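Local coordinates for protein putative carbohydrate-active enzyme (Uncultured organism, PDB 5WH8) that probably hydrolyses beta-glycosidic bonds of cellulose, as the family 5 glycoside hydrolase (cellulase) part of a longer multi-modular protein, at residues M34-L39 with R64-T69; I105-V110 with L143-N148. All blocks are in the same frame, centred on the assembly; numbering follows the deposited sequence.

Both contacts lie in the eight-stranded parallel barrel of the family 5 hydrolase domain. From the N terminus, strand 32-36 comes first. The chain then runs through helix 48-56 and returns in strand 62-68, where contact 1 closes the first beta-alpha-beta unit. Helix 83-100 leads on to strand 103-109. After helix 122-135 the chain comes back in strand 142-145, and contact 2 closes the third such unit. The two loops follow in series and do not overlap. Strands 62-68 and 103-109 are neighbours, so the contacts join four consecutive strands. Arg64 links them directly: its NE forms a salt bridge with Glu145, and its NH2 probably hydrogen-bonds Asn148 OD1.

Contact 1: M34-L39 with R64-T69; sequences MSSHGL and RLAIYT. With EDO (1,2-ethanediol), chain M.
Ser35 and Arg64 face each other where the first two strands of the TIM barrel pair in parallel, in the beta-alpha-beta unit through helix 48-56. Two backbone bonds flank Ser35: Arg64 N to Met34 O at 3.0 Å, and Ser36 N to Arg64 O at 2.9 Å, the latter almost straight.

Side-chain hydroxyls extend this pairing. Arg64 NH1 donates to Ser35 OG over 3.2 Å, with the oxygen in the guanidinium plane. Ser35 OG in turn donates to Ser36 O, on a lone pair. Ser36 OG, between its backbone N and carbonyl carbon (chi1 75°), accepts from Ala66 N at 2.9 Å and donates to His37 O. One water joins Leu39 N, Ala66 O and Tyr68 N.

Apolar contact is lighter. Leu39 CD1 meets Ile67 CG1 at 3.8 Å, and Gly38 CA lies 3.7 Å from Tyr68 CE1. His37 NE2 makes a weak bond to O2 of ethanediol, probably from the crystallisation liquor, at 3.3 Å. NE2 also bonds Glu278, which with Trp271 holds the ethanediol.

Strand 268-273 flanks strand 32-36; strand 103-109 lies beyond 62-68. Arg64, paired with Glu145, also reaches Glu237, while helix 83-100 packs against Leu39, Leu65 and Ile67.

Contact 2: I105-V110 with L143-N148; sequences IIDWHV and LYEICN
The third beta-alpha-beta unit of the TIM barrel closes here, and the loop after strand 142-145 carries, from Asn148 on, the Asn-Glu-Pro sequence found in many family 5 enzymes. Asn148 lies against His109, with amide and ring planes 14° apart. Its ND2 sits over the ring centre, 3.2 Å from His109 CE1. This is a stack; the hydrogen bond from ND2 goes to Val110 O at 3.0 Å. OD1 accepts from Arg64, so both ends of the amide are held. His109 ND1 in turn donates to Asp107 OD2 on the syn side over 2.7 Å, which helps to fix the ring's rotation.

Glu145 extends beside Asp107, CG anti to the backbone N (chi1 -179°). Their carboxylates stack, with OD1 of Asp107 3.9 Å from OE1 of Glu145. Arg64 probably offsets this like-charge approach, and Glu145 OE2 also bonds Thr236.

Backbone bonds zip the strands from Ile106 N and Leu143 O to Trp108 N and Glu145 O. Past them, Trp108 O accepts from Asn148 N at 3.1 Å and from Val110 N, on opposite faces of its plane.

Strand 62-68 adjoins strand 103-109. Ile106 and Trp108 meet helix 122-135; Trp108, Tyr144, Ile146 and Cys147 touch helix 157-172.

Contact 1: M34-L39 with R64-T69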
loop_
_atom_site.group_PDB
_atom_site.type_symbol
_atom_site.label_atom_id
_atom_site.label_comp_id
_atom_site.label_asym_id
_atom_site.label_seq_id
_atom_site.Cartn_x
_atom_site.Cartn_y
_atom_site.Cartn_z
ATOM N N MET A 34 -1.450 6.306 4.423
ATOM C CA MET A 34 -2.102 5.429 5.407
ATOM C C MET A 34 -2.748 4.231 4.740
ATOM O O MET A 34 -3.218 4.314 3.606
ATOM C CB MET A 34 -3.191 6.173 6.187
ATOM C CG MET A 34 -2.700 7.313 7.056
ATOM S SD MET A 34 -1.618 6.781 8.412
ATOM C CE MET A 34 -2.692 5.716 9.394
ATOM N N SER A 35 -2.744 3.117 5.459
ATOM C CA SER A 35 -3.482 1.899 5.094
ATOM C C SER A 35 -4.789 1.752 5.867
ATOM O O SER A 35 -4.854 2.045 7.059
ATOM C CB SER A 35 -2.632 0.648 5.359
ATOM O OG SER A 35 -3.265 -0.544 4.901
ATOM N N SER A 36 -5.823 1.247 5.194
ATOM C CA SER A 36 -6.989 0.742 5.908
ATOM C C SER A 36 -6.590 -0.450 6.751
ATOM O O SER A 36 -5.563 -1.106 6.505
ATOM C CB SER A 36 -8.113 0.331 4.934
ATOM O OG SER A 36 -7.832 -0.898 4.273
ATOM N N HIS A 37 -7.423 -0.762 7.738
ATOM C CA HIS A 37 -7.405 -2.072 8.394
ATOM C C HIS A 37 -8.351 -2.950 7.538
ATOM O O HIS A 37 -8.620 -2.608 6.378
ATOM C CB HIS A 37 -7.858 -1.912 9.860
ATOM C CG HIS A 37 -7.418 -2.990 10.807
ATOM N ND1 HIS A 37 -7.851 -4.294 10.718
ATOM C CD2 HIS A 37 -6.642 -2.927 11.919
ATOM C CE1 HIS A 37 -7.336 -4.999 11.718
ATOM N NE2 HIS A 37 -6.592 -4.193 12.455
ATOM N N GLY A 38 -8.853 -4.066 8.048
ATOM C CA GLY A 38 -9.794 -4.863 7.272
ATOM C C GLY A 38 -11.039 -4.070 6.888
ATOM O O GLY A 38 -11.705 -3.517 7.746
ATOM N N LEU A 39 -11.359 -3.999 5.592
ATOM C CA LEU A 39 -12.510 -3.190 5.154
ATOM C C LEU A 39 -13.844 -3.692 5.730
ATOM O O LEU A 39 -14.692 -2.882 6.121
ATOM C CB LEU A 39 -12.577 -3.143 3.620
ATOM C CG LEU A 39 -11.338 -2.519 2.963
ATOM C CD1 LEU A 39 -11.313 -2.778 1.474
ATOM C CD2 LEU A 39 -11.230 -1.002 3.247
ATOM N N ARG A 64 -4.219 3.091 1.065
ATOM C CA ARG A 64 -4.175 1.675 0.698
ATOM C C ARG A 64 -5.438 0.953 1.171
ATOM O O ARG A 64 -5.809 1.034 2.336
ATOM C CB ARG A 64 -2.913 1.042 1.297
ATOM C CG ARG A 64 -2.789 -0.470 1.150
ATOM C CD ARG A 64 -1.497 -0.853 1.800
ATOM N NE ARG A 64 -1.003 -2.222 1.680
ATOM C CZ ARG A 64 -0.884 -3.095 2.681
ATOM N NH1 ARG A 64 -1.366 -2.859 3.898
ATOM N NH2 ARG A 64 -0.292 -4.247 2.450
ATOM N N LEU A 65 -6.063 0.239 0.232
ATOM C CA LEU A 65 -7.256 -0.549 0.471
ATOM C C LEU A 65 -6.833 -1.993 0.722
ATOM O O LEU A 65 -6.528 -2.734 -0.209
ATOM C CB LEU A 65 -8.220 -0.444 -0.731
ATOM C CG LEU A 65 -8.652 0.961 -1.137
ATOM C CD1 LEU A 65 -9.439 0.869 -2.422
ATOM C CD2 LEU A 65 -9.460 1.640 -0.075
ATOM N N ALA A 66 -6.815 -2.371 1.993
ATOM C CA ALA A 66 -6.430 -3.726 2.389
ATOM C C ALA A 66 -7.634 -4.649 2.271
ATOM O O ALA A 66 -8.500 -4.666 3.151
ATOM C CB ALA A 66 -5.895 -3.737 3.815
ATOM N N ILE A 67 -7.666 -5.404 1.177
ATOM C CA ILE A 67 -8.780 -6.286 0.848
ATOM C C ILE A 67 -8.432 -7.700 1.317
ATOM O O ILE A 67 -7.788 -8.456 0.602
ATOM C CB ILE A 67 -9.057 -6.239 -0.662
ATOM C CG1 ILE A 67 -9.410 -4.810 -1.084
ATOM C CG2 ILE A 67 -10.195 -7.183 -1.054
ATOM C CD1 ILE A 67 -8.912 -4.471 -2.440
ATOM N N TYR A 68 -8.782 -8.017 2.560
ATOM C CA TYR A 68 -8.456 -9.335 3.098
ATOM C C TYR A 68 -9.079 -10.402 2.228
ATOM O O TYR A 68 -10.224 -10.239 1.804
ATOM C CB TYR A 68 -8.972 -9.504 4.520
ATOM C CG TYR A 68 -8.036 -9.018 5.604
ATOM C CD1 TYR A 68 -7.838 -7.662 5.815
ATOM C CD2 TYR A 68 -7.393 -9.920 6.444
ATOM C CE1 TYR A 68 -7.015 -7.216 6.829
ATOM C CE2 TYR A 68 -6.561 -9.482 7.448
ATOM C CZ TYR A 68 -6.385 -8.132 7.641
ATOM O OH TYR A 68 -5.559 -7.695 8.667
ATOM N N THR A 69 -8.346 -11.481 1.962
ATOM C CA THR A 69 -8.896 -12.559 1.159
ATOM C C THR A 69 -9.623 -13.544 2.065
ATOM O O THR A 69 -10.658 -14.108 1.690
ATOM C CB THR A 69 -7.800 -13.276 0.343
ATOM O OG1 THR A 69 -6.881 -13.927 1.225
ATOM C CG2 THR A 69 -7.052 -12.303 -0.546
HETATM C C1 EDO M . -3.691 -6.145 13.294
HETATM O O1 EDO M . -3.572 -4.800 13.792
HETATM C C2 EDO M . -4.526 -7.075 14.191
HETATM O O2 EDO M . -5.682 -6.424 14.753
HETATM O O HOH W 1 -10.628 -6.006 3.772
#

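Contact 2: I105-V110 with L143-N148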
loop_
_atom_site.group_PDB
_atom_site.type_symbol
_atom_site.label_atom_id
_atom_site.label_comp_id
_atom_site.label_asym_id
_atom_site.label_seq_id
_atom_site.Cartn_x
_atom_site.Cartn_y
_atom_site.Cartn_z
ATOM N N ILE A 105 -3.740 2.411 -3.537
ATOM C CA ILE A 105 -3.263 1.032 -3.679
ATOM C C ILE A 105 -4.423 0.080 -3.471
ATOM O O ILE A 105 -5.075 0.118 -2.412
ATOM C CB ILE A 105 -2.157 0.672 -2.676
ATOM C CG1 ILE A 105 -0.945 1.580 -2.841
ATOM C CG2 ILE A 105 -1.724 -0.768 -2.874
ATOM C CD1 ILE A 105 0.119 1.411 -1.755
ATOM N N ILE A 106 -4.676 -0.752 -4.484
ATOM C CA ILE A 106 -5.598 -1.876 -4.395
ATOM C C ILE A 106 -4.772 -3.065 -3.944
ATOM O O ILE A 106 -3.923 -3.568 -4.710
ATOM C CB ILE A 106 -6.282 -2.147 -5.758
ATOM C CG1 ILE A 106 -7.064 -0.905 -6.207
ATOM C CG2 ILE A 106 -7.200 -3.373 -5.666
ATOM C CD1 ILE A 106 -7.738 -1.039 -7.588
ATOM N N ASP A 107 -4.970 -3.481 -2.693
ATOM C CA ASP A 107 -4.131 -4.530 -2.080
ATOM C C ASP A 107 -4.910 -5.837 -1.879
ATOM O O ASP A 107 -5.857 -5.908 -1.082
ATOM C CB ASP A 107 -3.567 -3.970 -0.760
ATOM C CG ASP A 107 -3.158 -5.035 0.248
ATOM O OD1 ASP A 107 -2.682 -6.133 -0.120
ATOM O OD2 ASP A 107 -3.310 -4.731 1.462
ATOM N N TRP A 108 -4.537 -6.857 -2.656
ATOM C CA TRP A 108 -5.061 -8.219 -2.492
ATOM C C TRP A 108 -4.346 -8.823 -1.279
ATOM O O TRP A 108 -3.192 -9.296 -1.355
ATOM C CB TRP A 108 -4.829 -9.021 -3.772
ATOM C CG TRP A 108 -5.366 -10.435 -3.799
ATOM C CD1 TRP A 108 -4.633 -11.598 -3.761
ATOM C CD2 TRP A 108 -6.744 -10.835 -3.915
ATOM N NE1 TRP A 108 -5.469 -12.690 -3.853
ATOM C CE2 TRP A 108 -6.767 -12.247 -3.945
ATOM C CE3 TRP A 108 -7.953 -10.133 -3.993
ATOM C CZ2 TRP A 108 -7.953 -12.972 -4.033
ATOM C CZ3 TRP A 108 -9.130 -10.848 -4.094
ATOM C CH2 TRP A 108 -9.126 -12.253 -4.101
ATOM N N HIS A 109 -5.022 -8.757 -0.140
ATOM C CA HIS A 109 -4.344 -8.823 1.165
ATOM C C HIS A 109 -4.294 -10.245 1.692
ATOM O O HIS A 109 -5.023 -10.591 2.619
ATOM C CB HIS A 109 -5.047 -7.873 2.157
ATOM C CG HIS A 109 -4.261 -7.540 3.405
ATOM N ND1 HIS A 109 -3.337 -6.519 3.438
ATOM C CD2 HIS A 109 -4.325 -8.021 4.675
ATOM C CE1 HIS A 109 -2.851 -6.392 4.660
ATOM N NE2 HIS A 109 -3.431 -7.295 5.435
ATOM N N VAL A 110 -3.430 -11.057 1.071
ATOM C CA VAL A 110 -3.157 -12.431 1.533
ATOM C C VAL A 110 -2.400 -12.384 2.865
ATOM O O VAL A 110 -1.566 -11.500 3.076
ATOM C CB VAL A 110 -2.354 -13.252 0.501
ATOM C CG1 VAL A 110 -3.034 -13.260 -0.843
ATOM C CG2 VAL A 110 -0.941 -12.766 0.357
ATOM N N LEU A 143 -2.389 1.910 -8.020
ATOM C CA LEU A 143 -1.268 0.960 -8.031
ATOM C C LEU A 143 -1.830 -0.393 -7.619
ATOM O O LEU A 143 -2.735 -0.443 -6.792
ATOM C CB LEU A 143 -0.135 1.357 -7.076
ATOM C CG LEU A 143 0.590 2.677 -7.372
ATOM C CD1 LEU A 143 -0.192 3.836 -6.790
ATOM C CD2 LEU A 143 1.996 2.692 -6.795
ATOM N N TYR A 144 -1.295 -1.480 -8.175
ATOM C CA TYR A 144 -1.829 -2.827 -7.945
ATOM C C TYR A 144 -0.880 -3.661 -7.062
ATOM O O TYR A 144 0.212 -4.049 -7.495
ATOM C CB TYR A 144 -2.067 -3.524 -9.313
ATOM C CG TYR A 144 -3.020 -2.796 -10.277
ATOM C CD1 TYR A 144 -4.199 -2.194 -9.821
ATOM C CD2 TYR A 144 -2.752 -2.758 -11.647
ATOM C CE1 TYR A 144 -5.072 -1.579 -10.711
ATOM C CE2 TYR A 144 -3.595 -2.135 -12.526
ATOM C CZ TYR A 144 -4.757 -1.541 -12.056
ATOM O OH TYR A 144 -5.623 -0.943 -12.946
ATOM N N GLU A 145 -1.284 -3.928 -5.815
ATOM C CA GLU A 145 -0.490 -4.733 -4.882
ATOM C C GLU A 145 -1.072 -6.154 -4.884
ATOM O O GLU A 145 -2.105 -6.408 -4.257
ATOM C CB GLU A 145 -0.505 -4.101 -3.478
ATOM C CG GLU A 145 0.313 -4.865 -2.433
ATOM C CD GLU A 145 0.418 -4.166 -1.087
ATOM O OE1 GLU A 145 -0.256 -3.133 -0.884
ATOM O OE2 GLU A 145 1.152 -4.684 -0.210
ATOM N N ILE A 146 -0.422 -7.068 -5.609
ATOM C CA ILE A 146 -1.050 -8.329 -6.013
ATOM C C ILE A 146 -1.052 -9.431 -4.916
ATOM O O ILE A 146 -1.818 -10.401 -5.052
ATOM C CB ILE A 146 -0.402 -8.867 -7.349
ATOM C CG1 ILE A 146 1.124 -8.998 -7.224
ATOM C CG2 ILE A 146 -0.780 -7.961 -8.519
ATOM C CD1 ILE A 146 1.777 -9.835 -8.368
ATOM N N CYS A 147 -0.229 -9.298 -3.872
ATOM C CA CYS A 147 -0.217 -10.244 -2.728
ATOM C C CYS A 147 0.526 -9.685 -1.500
ATOM O O CYS A 147 1.732 -9.834 -1.363
ATOM C CB CYS A 147 0.406 -11.604 -3.123
ATOM S SG CYS A 147 2.021 -11.533 -3.943
ATOM N N ASN A 148 -0.233 -9.092 -0.590
ATOM C CA ASN A 148 0.292 -8.448 0.634
ATOM C C ASN A 148 1.549 -9.070 1.295
ATOM O O ASN A 148 2.654 -8.485 1.242
ATOM C CB ASN A 148 -0.863 -8.414 1.652
ATOM C CG ASN A 148 -0.442 -7.963 3.041
ATOM O OD1 ASN A 148 0.176 -6.915 3.204
ATOM N ND2 ASN A 148 -0.802 -8.752 4.056
#